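Local atomic coordinates of bacterial regulatory proteins, tetR family (Corynebacterium glutamicum, PDB entry 3AQT), a protein that acts as a TetR-family transcriptional repressor that binds resorcinol in its C-terminal domain and probably binds DNA through an N-terminal helix-turn-helix. Residues L116-E121 and R229-R234; V122-L127 and I212-M217; L130-L135 and D208-F213. One frame throughout, in Å; residues are numbered along the deposited sequence.

Contact 1: residues L116-E121 and R229-R234; sequences LDDPAE and REIASR
Arg-234 starts with CG anti to its own carbonyl carbon (chi1 -64°) and runs extended to NE, a reach that carries its guanidinium to Asp-118 and Glu-121. Across the contact, Glu-121 is extended beyond CG, and its carboxylate stands almost perpendicular to the guanidinium, the planes 87° apart. Arg-234 NH1 donates to Glu-121 OE1 at 2.7 Å; the oxygen lies near the guanidinium plane, whereas the nitrogen approaches it from above the carboxylate plane. A weaker branch of the salt bridge joins NH1 of Arg-234 to OD2 of Asp-118 at 3.4 Å. Asp-118 also N-caps helix 119-134, its OD1 accepting from Ala-120 N at 2.9 Å, and its OD2 has a further salt-bridge partner in Arg-174. Within segment 229-234, Glu-230 OE2 takes a bond from Arg-234 NE at 3.0 Å, nearly in the guanidinium plane. Ile-231 adds an apolar touch, its CG2 4.3 Å from Ala-120 CB, while its CG1 lies over one guanidinium face, toward the rim. With three carboxylates round one guanidinium, the network ties the start of helix 119-134 to the type I turn from Ile-231 to Arg-234, and the positive charge probably eases the repulsion between the acids.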
loop_
_atom_site.group_PDB
_atom_site.type_symbol
_atom_site.label_atom_id
_atom_site.label_comp_id
_atom_site.label_asym_id
_atom_site.label_seq_id
_atom_site.Cartn_x
_atom_site.Cartn_y
_atom_site.Cartn_z
ATOM N N LEU B 116 -17.001 -22.144 -6.821
ATOM C CA LEU B 116 -16.369 -22.358 -8.111
ATOM C C LEU B 116 -15.281 -23.366 -7.759
ATOM O O LEU B 116 -14.781 -23.365 -6.634
ATOM C CB LEU B 116 -15.748 -21.057 -8.628
ATOM C CG LEU B 116 -16.696 -19.880 -8.900
ATOM C CD1 LEU B 116 -15.902 -18.578 -8.973
ATOM C CD2 LEU B 116 -17.466 -20.111 -10.192
ATOM N N ASP B 117 -14.911 -24.228 -8.694
ATOM C CA ASP B 117 -13.898 -25.233 -8.396
ATOM C C ASP B 117 -12.475 -24.717 -8.483
ATOM O O ASP B 117 -11.626 -25.103 -7.689
ATOM C CB ASP B 117 -14.049 -26.436 -9.334
ATOM C CG ASP B 117 -15.375 -27.150 -9.156
ATOM O OD1 ASP B 117 -15.672 -27.575 -8.013
ATOM O OD2 ASP B 117 -16.116 -27.285 -10.155
ATOM N N ASP B 118 -12.215 -23.848 -9.449
ATOM C CA ASP B 118 -10.877 -23.307 -9.649
ATOM C C ASP B 118 -10.502 -22.263 -8.597
ATOM O O ASP B 118 -11.094 -21.180 -8.534
ATOM C CB ASP B 118 -10.784 -22.686 -11.040
ATOM C CG ASP B 118 -9.363 -22.451 -11.479
ATOM O OD1 ASP B 118 -8.458 -22.415 -10.618
ATOM O OD2 ASP B 118 -9.152 -22.292 -12.698
ATOM N N PRO B 119 -9.508 -22.575 -7.757
ATOM C CA PRO B 119 -9.072 -21.644 -6.716
ATOM C C PRO B 119 -8.652 -20.311 -7.335
ATOM O O PRO B 119 -8.819 -19.248 -6.736
ATOM C CB PRO B 119 -7.896 -22.379 -6.060
ATOM C CG PRO B 119 -8.229 -23.821 -6.281
ATOM C CD PRO B 119 -8.731 -23.822 -7.707
ATOM N N ALA B 120 -8.111 -20.375 -8.542
ATOM C CA ALA B 120 -7.667 -19.174 -9.230
ATOM C C ALA B 120 -8.844 -18.272 -9.557
ATOM O O ALA B 120 -8.703 -17.053 -9.566
ATOM C CB ALA B 120 -6.920 -19.541 -10.512
ATOM N N GLU B 121 -10.006 -18.868 -9.819
ATOM C CA GLU B 121 -11.187 -18.080 -10.159
ATOM C C GLU B 121 -11.811 -17.481 -8.905
ATOM O O GLU B 121 -12.373 -16.386 -8.939
ATOM C CB GLU B 121 -12.221 -18.937 -10.889
ATOM C CG GLU B 121 -13.042 -18.151 -11.901
ATOM C CD GLU B 121 -14.129 -18.991 -12.569
ATOM O OE1 GLU B 121 -13.872 -20.181 -12.872
ATOM O OE2 GLU B 121 -15.235 -18.456 -12.806
ATOM N N ARG B 229 -4.896 -13.784 -17.587
ATOM C CA ARG B 229 -5.820 -12.863 -18.232
ATOM C C ARG B 229 -7.154 -13.556 -18.523
ATOM O O ARG B 229 -8.227 -13.025 -18.235
ATOM C CB ARG B 229 -5.186 -12.337 -19.526
ATOM C CG ARG B 229 -6.062 -11.407 -20.344
ATOM C CD ARG B 229 -6.429 -10.154 -19.569
ATOM N NE ARG B 229 -7.562 -9.460 -20.176
ATOM C CZ ARG B 229 -8.077 -8.325 -19.714
ATOM N NH1 ARG B 229 -7.557 -7.751 -18.636
ATOM N NH2 ARG B 229 -9.116 -7.765 -20.324
ATOM N N GLU B 230 -7.080 -14.753 -19.092
ATOM C CA GLU B 230 -8.280 -15.511 -19.419
ATOM C C GLU B 230 -9.128 -15.787 -18.184
ATOM O O GLU B 230 -10.349 -15.623 -18.204
ATOM C CB GLU B 230 -7.900 -16.837 -20.087
ATOM C CG GLU B 230 -9.040 -17.839 -20.178
ATOM C CD GLU B 230 -8.944 -18.957 -19.148
ATOM O OE1 GLU B 230 -7.852 -19.559 -19.022
ATOM O OE2 GLU B 230 -9.962 -19.240 -18.477
ATOM N N ILE B 231 -8.480 -16.221 -17.111
ATOM C CA ILE B 231 -9.201 -16.520 -15.888
ATOM C C ILE B 231 -9.871 -15.272 -15.315
ATOM O O ILE B 231 -10.984 -15.338 -14.807
ATOM C CB ILE B 231 -8.269 -17.117 -14.831
ATOM C CG1 ILE B 231 -7.674 -18.422 -15.358
ATOM C CG2 ILE B 231 -9.039 -17.355 -13.542
ATOM C CD1 ILE B 231 -8.280 -19.753 -14.900
ATOM N N ALA B 232 -9.197 -14.134 -15.408
ATOM C CA ALA B 232 -9.745 -12.895 -14.883
ATOM C C ALA B 232 -10.839 -12.325 -15.766
ATOM O O ALA B 232 -11.461 -11.320 -15.412
ATOM C CB ALA B 232 -8.640 -11.873 -14.714
ATOM N N SER B 233 -11.079 -12.958 -16.911
ATOM C CA SER B 233 -12.107 -12.485 -17.835
ATOM C C SER B 233 -13.373 -13.343 -17.836
ATOM O O SER B 233 -14.307 -13.069 -18.583
ATOM C CB SER B 233 -11.546 -12.425 -19.254
ATOM O OG SER B 233 -11.262 -13.734 -19.735
ATOM N N ARG B 234 -13.405 -14.381 -17.008
ATOM C CA ARG B 234 -14.572 -15.253 -16.928
ATOM C C ARG B 234 -15.784 -14.500 -16.398
ATOM O O ARG B 234 -15.644 -13.546 -15.643
ATOM C CB ARG B 234 -14.270 -16.438 -16.022
ATOM C CG ARG B 234 -13.181 -17.322 -16.561
ATOM C CD ARG B 234 -12.871 -18.454 -15.618
ATOM N NE ARG B 234 -11.843 -19.305 -16.193
ATOM C CZ ARG B 234 -11.305 -20.350 -15.584
ATOM N NH1 ARG B 234 -11.699 -20.682 -14.362
ATOM N NH2 ARG B 234 -10.369 -21.064 -16.201
HETATM O O HOH W 1 -9.870 -23.583 -15.037
#

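Contact 2: residues V122-L127 and I212-M217; sequences VFAGSL and IFAAAM. With RCO (resorcinol), chain D.
Ala-214 points its CB at helix 119-134 and sits beside Ala-124; their CA atoms, the nearest pair of the two segments, are 5.1 Å apart and their CB atoms 4.1 Å. The small side chains let the backbones approach, and the CB of Ala-214 also rests on the carbonyl oxygen of Ala-124. The short axes run roughly antiparallel, at 142°, with a closest approach of 8.9 Å. Leu-127 is the main bump: its CD1 fits between selenomethionine Met-217, 3.7 Å from CB of that residue, and one face of Phe-123, near the rim, while Leu-127 CB meets CE2 of the Phe-213 ring. The Phe-123 ring, swung out with CG anti to the backbone N (chi1 -174°), brings CE2 to 4.1 Å from Met-217 CB and turns another edge to resorcinol, where CD1 lies 3.3 Å from ligand O3. Leu-127 likewise divides its branches, CD2 reaching ligand C5 at 3.8 Å, and Ser-126 CB packs on the ligand ring. The side-chain contacts between the helices are apolar, and Phe-123 and Leu-127 serve also as an apolar part of the pocket wall, while the polar side of resorcinol is hydrogen-bonded to Asp-165 OD2.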
loop_
_atom_site.group_PDB
_atom_site.type_symbol
_atom_site.label_atom_id
_atom_site.label_comp_id
_atom_site.label_asym_id
_atom_site.label_seq_id
_atom_site.Cartn_x
_atom_site.Cartn_y
_atom_site.Cartn_z
ATOM N N VAL B 122 -11.711 -18.210 -7.800
ATOM C CA VAL B 122 -12.250 -17.742 -6.539
ATOM C C VAL B 122 -11.497 -16.478 -6.138
ATOM O O VAL B 122 -12.098 -15.456 -5.803
ATOM C CB VAL B 122 -12.074 -18.810 -5.425
ATOM C CG1 VAL B 122 -12.503 -18.245 -4.081
ATOM C CG2 VAL B 122 -12.896 -20.045 -5.755
ATOM N N PHE B 123 -10.172 -16.565 -6.184
ATOM C CA PHE B 123 -9.295 -15.461 -5.819
ATOM C C PHE B 123 -9.469 -14.274 -6.751
ATOM O O PHE B 123 -9.623 -13.135 -6.302
ATOM C CB PHE B 123 -7.847 -15.943 -5.853
ATOM C CG PHE B 123 -6.853 -14.935 -5.366
ATOM C CD1 PHE B 123 -7.013 -14.316 -4.131
ATOM C CD2 PHE B 123 -5.721 -14.640 -6.125
ATOM C CE1 PHE B 123 -6.063 -13.420 -3.657
ATOM C CE2 PHE B 123 -4.765 -13.745 -5.658
ATOM C CZ PHE B 123 -4.937 -13.135 -4.420
ATOM N N ALA B 124 -9.452 -14.548 -8.051
ATOM C CA ALA B 124 -9.611 -13.507 -9.052
ATOM C C ALA B 124 -10.978 -12.844 -8.953
ATOM O O ALA B 124 -11.089 -11.620 -8.987
ATOM C CB ALA B 124 -9.424 -14.094 -10.438
ATOM N N GLY B 125 -12.018 -13.661 -8.835
ATOM C CA GLY B 125 -13.365 -13.132 -8.747
ATOM C C GLY B 125 -13.561 -12.271 -7.517
ATOM O O GLY B 125 -14.233 -11.234 -7.570
ATOM N N SER B 126 -12.989 -12.708 -6.402
ATOM C CA SER B 126 -13.100 -11.959 -5.168
ATOM C C SER B 126 -12.487 -10.578 -5.368
ATOM O O SER B 126 -13.103 -9.555 -5.040
ATOM C CB SER B 126 -12.371 -12.684 -4.031
ATOM O OG SER B 126 -12.925 -13.967 -3.791
ATOM N N LEU B 127 -11.274 -10.553 -5.917
ATOM C CA LEU B 127 -10.585 -9.295 -6.149
ATOM C C LEU B 127 -11.351 -8.394 -7.106
ATOM O O LEU B 127 -11.445 -7.185 -6.884
ATOM C CB LEU B 127 -9.171 -9.560 -6.666
ATOM C CG LEU B 127 -8.286 -10.279 -5.637
ATOM C CD1 LEU B 127 -6.917 -10.591 -6.236
ATOM C CD2 LEU B 127 -8.149 -9.403 -4.391
ATOM N N ILE B 212 -7.814 -6.630 -15.287
ATOM C CA ILE B 212 -6.385 -6.403 -15.399
ATOM C C ILE B 212 -5.709 -6.524 -14.044
ATOM O O ILE B 212 -4.632 -7.103 -13.933
ATOM C CB ILE B 212 -6.103 -5.019 -15.999
ATOM C CG1 ILE B 212 -6.718 -4.938 -17.398
ATOM C CG2 ILE B 212 -4.604 -4.780 -16.079
ATOM C CD1 ILE B 212 -6.840 -3.525 -17.967
ATOM N N PHE B 213 -6.337 -5.986 -13.006
ATOM C CA PHE B 213 -5.751 -6.084 -11.683
ATOM C C PHE B 213 -5.723 -7.533 -11.200
ATOM O O PHE B 213 -4.713 -8.005 -10.681
ATOM C CB PHE B 213 -6.516 -5.233 -10.666
ATOM C CG PHE B 213 -6.035 -5.429 -9.255
ATOM C CD1 PHE B 213 -4.765 -5.009 -8.878
ATOM C CD2 PHE B 213 -6.811 -6.118 -8.331
ATOM C CE1 PHE B 213 -4.275 -5.280 -7.603
ATOM C CE2 PHE B 213 -6.331 -6.395 -7.058
ATOM C CZ PHE B 213 -5.059 -5.976 -6.691
ATOM N N ALA B 214 -6.836 -8.238 -11.368
ATOM C CA ALA B 214 -6.913 -9.628 -10.931
ATOM C C ALA B 214 -5.870 -10.484 -11.637
ATOM O O ALA B 214 -5.250 -11.361 -11.023
ATOM C CB ALA B 214 -8.313 -10.184 -11.177
ATOM N N ALA B 215 -5.669 -10.232 -12.928
ATOM C CA ALA B 215 -4.684 -11.004 -13.685
ATOM C C ALA B 215 -3.293 -10.842 -13.085
ATOM O O ALA B 215 -2.561 -11.819 -12.915
ATOM C CB ALA B 215 -4.679 -10.563 -15.139
ATOM N N ALA B 216 -2.931 -9.604 -12.760
ATOM C CA ALA B 216 -1.622 -9.329 -12.175
ATOM C C ALA B 216 -1.450 -10.059 -10.849
ATOM O O ALA B 216 -0.361 -10.557 -10.547
ATOM C CB ALA B 216 -1.430 -7.830 -11.976
HETATM N N MSE B 217 -2.517 -10.131 -10.056
HETATM C CA MSE B 217 -2.425 -10.823 -8.777
HETATM C C MSE B 217 -2.304 -12.322 -9.010
HETATM O O MSE B 217 -1.618 -13.022 -8.251
HETATM C CB MSE B 217 -3.634 -10.506 -7.887
HETATM C CG MSE B 217 -3.689 -9.060 -7.376
HETATM SE SE MSE B 217 -2.028 -8.409 -6.557
HETATM C CE MSE B 217 -1.768 -9.809 -5.267
HETATM C C1 RCO D . -11.576 -12.062 -0.091
HETATM C C2 RCO D . -11.150 -13.297 -0.670
HETATM C C3 RCO D . -10.064 -13.314 -1.588
HETATM C C4 RCO D . -9.414 -12.109 -1.911
HETATM C C5 RCO D . -9.832 -10.896 -1.342
HETATM C C6 RCO D . -10.917 -10.870 -0.426
HETATM O O1 RCO D . -12.642 -12.053 0.804
HETATM O O3 RCO D . -9.628 -14.500 -2.171
#

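Contact 3: residues L130-L135 and D208-F213; sequences LVRHSL and DKDQIF
Val-131 and Asp-210 bring segments 130-135 and 208-213 together with CA atoms 5.5 Å apart, the short helix axes approaching to 9.4 Å with N-to-C directions 145° apart, so roughly antiparallel. Val-131 uses both of its branches: CG1, anti to the backbone N (chi1 171°), lies 3.8 Å from both CA and CB of Asp-210, while CG2 meets CD2 of Phe-213 at 3.9 Å. Beside this apolar centre Arg-132 bends at its second and third torsions and brings its CD to 3.6 Å from Asp-210 OD2, the two side chains crossing at a slant. The guanidinium and carboxylate planes are 28° apart, yet the oxygen sits well out of the guanidinium plane. Arg-132 NH1 and Asp-210 OD2, 3.7 Å apart, therefore make a long ion pair in which charge alone acts. The same OD2 finds its stronger partner in Arg-128, which forms a salt bridge through NE. At the more exposed end, Leu-135 CD1 touches the methylene chain of Lys-209, 4.3 Å from its CD. Phe-213 also packs on Cys-186 of the second subunit. Asp-210 is buried, and two arginines of helix 119-134 near its carboxylate would be expected to favour its charged form and draw the helix pair together electrostatically.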
loop_
_atom_site.group_PDB
_atom_site.type_symbol
_atom_site.label_atom_id
_atom_site.label_comp_id
_atom_site.label_asym_id
_atom_site.label_seq_id
_atom_site.Cartn_x
_atom_site.Cartn_y
_atom_site.Cartn_z
ATOM N N LEU B 130 -14.046 -6.573 -5.285
ATOM C CA LEU B 130 -13.553 -5.488 -4.443
ATOM C C LEU B 130 -13.295 -4.255 -5.303
ATOM O O LEU B 130 -13.715 -3.154 -4.956
ATOM C CB LEU B 130 -12.277 -5.909 -3.690
ATOM C CG LEU B 130 -12.473 -7.009 -2.625
ATOM C CD1 LEU B 130 -11.171 -7.335 -1.932
ATOM C CD2 LEU B 130 -13.492 -6.542 -1.600
ATOM N N VAL B 131 -12.639 -4.436 -6.443
ATOM C CA VAL B 131 -12.365 -3.302 -7.311
ATOM C C VAL B 131 -13.649 -2.635 -7.793
ATOM O O VAL B 131 -13.779 -1.414 -7.708
ATOM C CB VAL B 131 -11.516 -3.715 -8.531
ATOM C CG1 VAL B 131 -11.430 -2.571 -9.517
ATOM C CG2 VAL B 131 -10.117 -4.100 -8.074
ATOM N N ARG B 132 -14.602 -3.423 -8.288
ATOM C CA ARG B 132 -15.866 -2.862 -8.771
ATOM C C ARG B 132 -16.621 -2.142 -7.657
ATOM O O ARG B 132 -17.216 -1.091 -7.880
ATOM C CB ARG B 132 -16.748 -3.959 -9.382
ATOM C CG ARG B 132 -15.984 -4.829 -10.358
ATOM C CD ARG B 132 -16.688 -5.060 -11.684
ATOM N NE ARG B 132 -17.658 -6.149 -11.647
ATOM C CZ ARG B 132 -17.985 -6.877 -12.711
ATOM N NH1 ARG B 132 -17.415 -6.632 -13.886
ATOM N NH2 ARG B 132 -18.882 -7.848 -12.608
ATOM N N HIS B 133 -16.588 -2.692 -6.454
ATOM C CA HIS B 133 -17.276 -2.056 -5.347
ATOM C C HIS B 133 -16.623 -0.716 -5.022
ATOM O O HIS B 133 -17.288 0.224 -4.591
ATOM C CB HIS B 133 -17.234 -2.946 -4.113
ATOM C CG HIS B 133 -18.549 -3.058 -3.415
ATOM N ND1 HIS B 133 -19.454 -4.059 -3.694
ATOM C CD2 HIS B 133 -19.129 -2.276 -2.474
ATOM C CE1 HIS B 133 -20.534 -3.890 -2.952
ATOM N NE2 HIS B 133 -20.362 -2.815 -2.204
ATOM N N SER B 134 -15.313 -0.636 -5.228
ATOM C CA SER B 134 -14.576 0.584 -4.942
ATOM C C SER B 134 -14.901 1.707 -5.906
ATOM O O SER B 134 -14.906 2.872 -5.526
ATOM C CB SER B 134 -13.078 0.313 -4.971
ATOM O OG SER B 134 -12.700 -0.518 -3.889
ATOM N N LEU B 135 -15.180 1.361 -7.153
ATOM C CA LEU B 135 -15.489 2.368 -8.154
ATOM C C LEU B 135 -16.971 2.698 -8.196
ATOM O O LEU B 135 -17.399 3.533 -8.993
ATOM C CB LEU B 135 -15.042 1.887 -9.537
ATOM C CG LEU B 135 -13.617 1.329 -9.607
ATOM C CD1 LEU B 135 -13.298 0.940 -11.044
ATOM C CD2 LEU B 135 -12.620 2.359 -9.081
ATOM N N ASP B 208 -11.975 -2.697 -18.118
ATOM C CA ASP B 208 -11.890 -3.927 -17.348
ATOM C C ASP B 208 -10.787 -3.812 -16.311
ATOM O O ASP B 208 -9.998 -4.737 -16.130
ATOM N N LYS B 209 -10.735 -2.671 -15.634
ATOM C CA LYS B 209 -9.719 -2.435 -14.616
ATOM C C LYS B 209 -9.632 -3.584 -13.629
ATOM O O LYS B 209 -8.542 -4.002 -13.255
ATOM C CB LYS B 209 -10.009 -1.135 -13.860
ATOM C CG LYS B 209 -9.604 0.127 -14.605
ATOM C CD LYS B 209 -10.027 1.368 -13.839
ATOM C CE LYS B 209 -9.378 2.618 -14.411
ATOM N NZ LYS B 209 -9.720 2.836 -15.840
ATOM N N ASP B 210 -10.784 -4.093 -13.213
ATOM C CA ASP B 210 -10.825 -5.195 -12.266
ATOM C C ASP B 210 -10.151 -6.442 -12.847
ATOM O O ASP B 210 -9.402 -7.139 -12.157
ATOM C CB ASP B 210 -12.278 -5.490 -11.879
ATOM C CG ASP B 210 -13.116 -5.961 -13.056
ATOM O OD1 ASP B 210 -13.002 -5.372 -14.146
ATOM O OD2 ASP B 210 -13.903 -6.914 -12.889
ATOM N N GLN B 211 -10.405 -6.711 -14.123
ATOM C CA GLN B 211 -9.816 -7.871 -14.779
ATOM C C GLN B 211 -8.303 -7.774 -14.828
ATOM O O GLN B 211 -7.593 -8.708 -14.453
ATOM C CB GLN B 211 -10.362 -8.012 -16.198
ATOM C CG GLN B 211 -11.808 -8.477 -16.267
ATOM C CD GLN B 211 -12.276 -8.689 -17.696
ATOM O OE1 GLN B 211 -11.484 -9.040 -18.570
ATOM N NE2 GLN B 211 -13.565 -8.495 -17.936
ATOM N N ILE B 212 -7.814 -6.630 -15.287
ATOM C CA ILE B 212 -6.385 -6.403 -15.399
ATOM C C ILE B 212 -5.709 -6.524 -14.044
ATOM O O ILE B 212 -4.632 -7.103 -13.933
ATOM C CB ILE B 212 -6.103 -5.019 -15.999
ATOM C CG1 ILE B 212 -6.718 -4.938 -17.398
ATOM C CG2 ILE B 212 -4.604 -4.780 -16.079
ATOM C CD1 ILE B 212 -6.840 -3.525 -17.967
ATOM N N PHE B 213 -6.337 -5.986 -13.006
ATOM C CA PHE B 213 -5.751 -6.084 -11.683
ATOM C C PHE B 213 -5.723 -7.533 -11.200
ATOM O O PHE B 213 -4.713 -8.005 -10.681
ATOM C CB PHE B 213 -6.516 -5.233 -10.666
ATOM C CG PHE B 213 -6.035 -5.429 -9.255
ATOM C CD1 PHE B 213 -4.765 -5.009 -8.878
ATOM C CD2 PHE B 213 -6.811 -6.118 -8.331
ATOM C CE1 PHE B 213 -4.275 -5.280 -7.603
ATOM C CE2 PHE B 213 -6.331 -6.395 -7.058
ATOM C CZ PHE B 213 -5.059 -5.976 -6.691
#

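All three contacts use helix 119-134, and contacts 2 and 3 follow one another along its pairing with helix 209-220, their centres about 9 Å apart. Contact 1 brings in helix 225-231, which follows helix 209-220 in the chain, and the turn from Ile-231 to Arg-234; its centre lies about 8 Å from that of contact 2 and 15 Å from that of contact 3. Ala-232 joins the first two, its CB packing 3.9 Å from Ala-214 CB. Resorcinol lies against contact 2, whereas Leu-130 of contact 3 also lines its pocket and the side chain of Ala-120 in contact 1 lies about 10 Å from the resorcinol. Contact 1 is a salt-bridge network; contact 3 adds a long ion pair to apolar packing. Contacts 2 and 3 share Ile-212 and Phe-213, and both touch the second subunit.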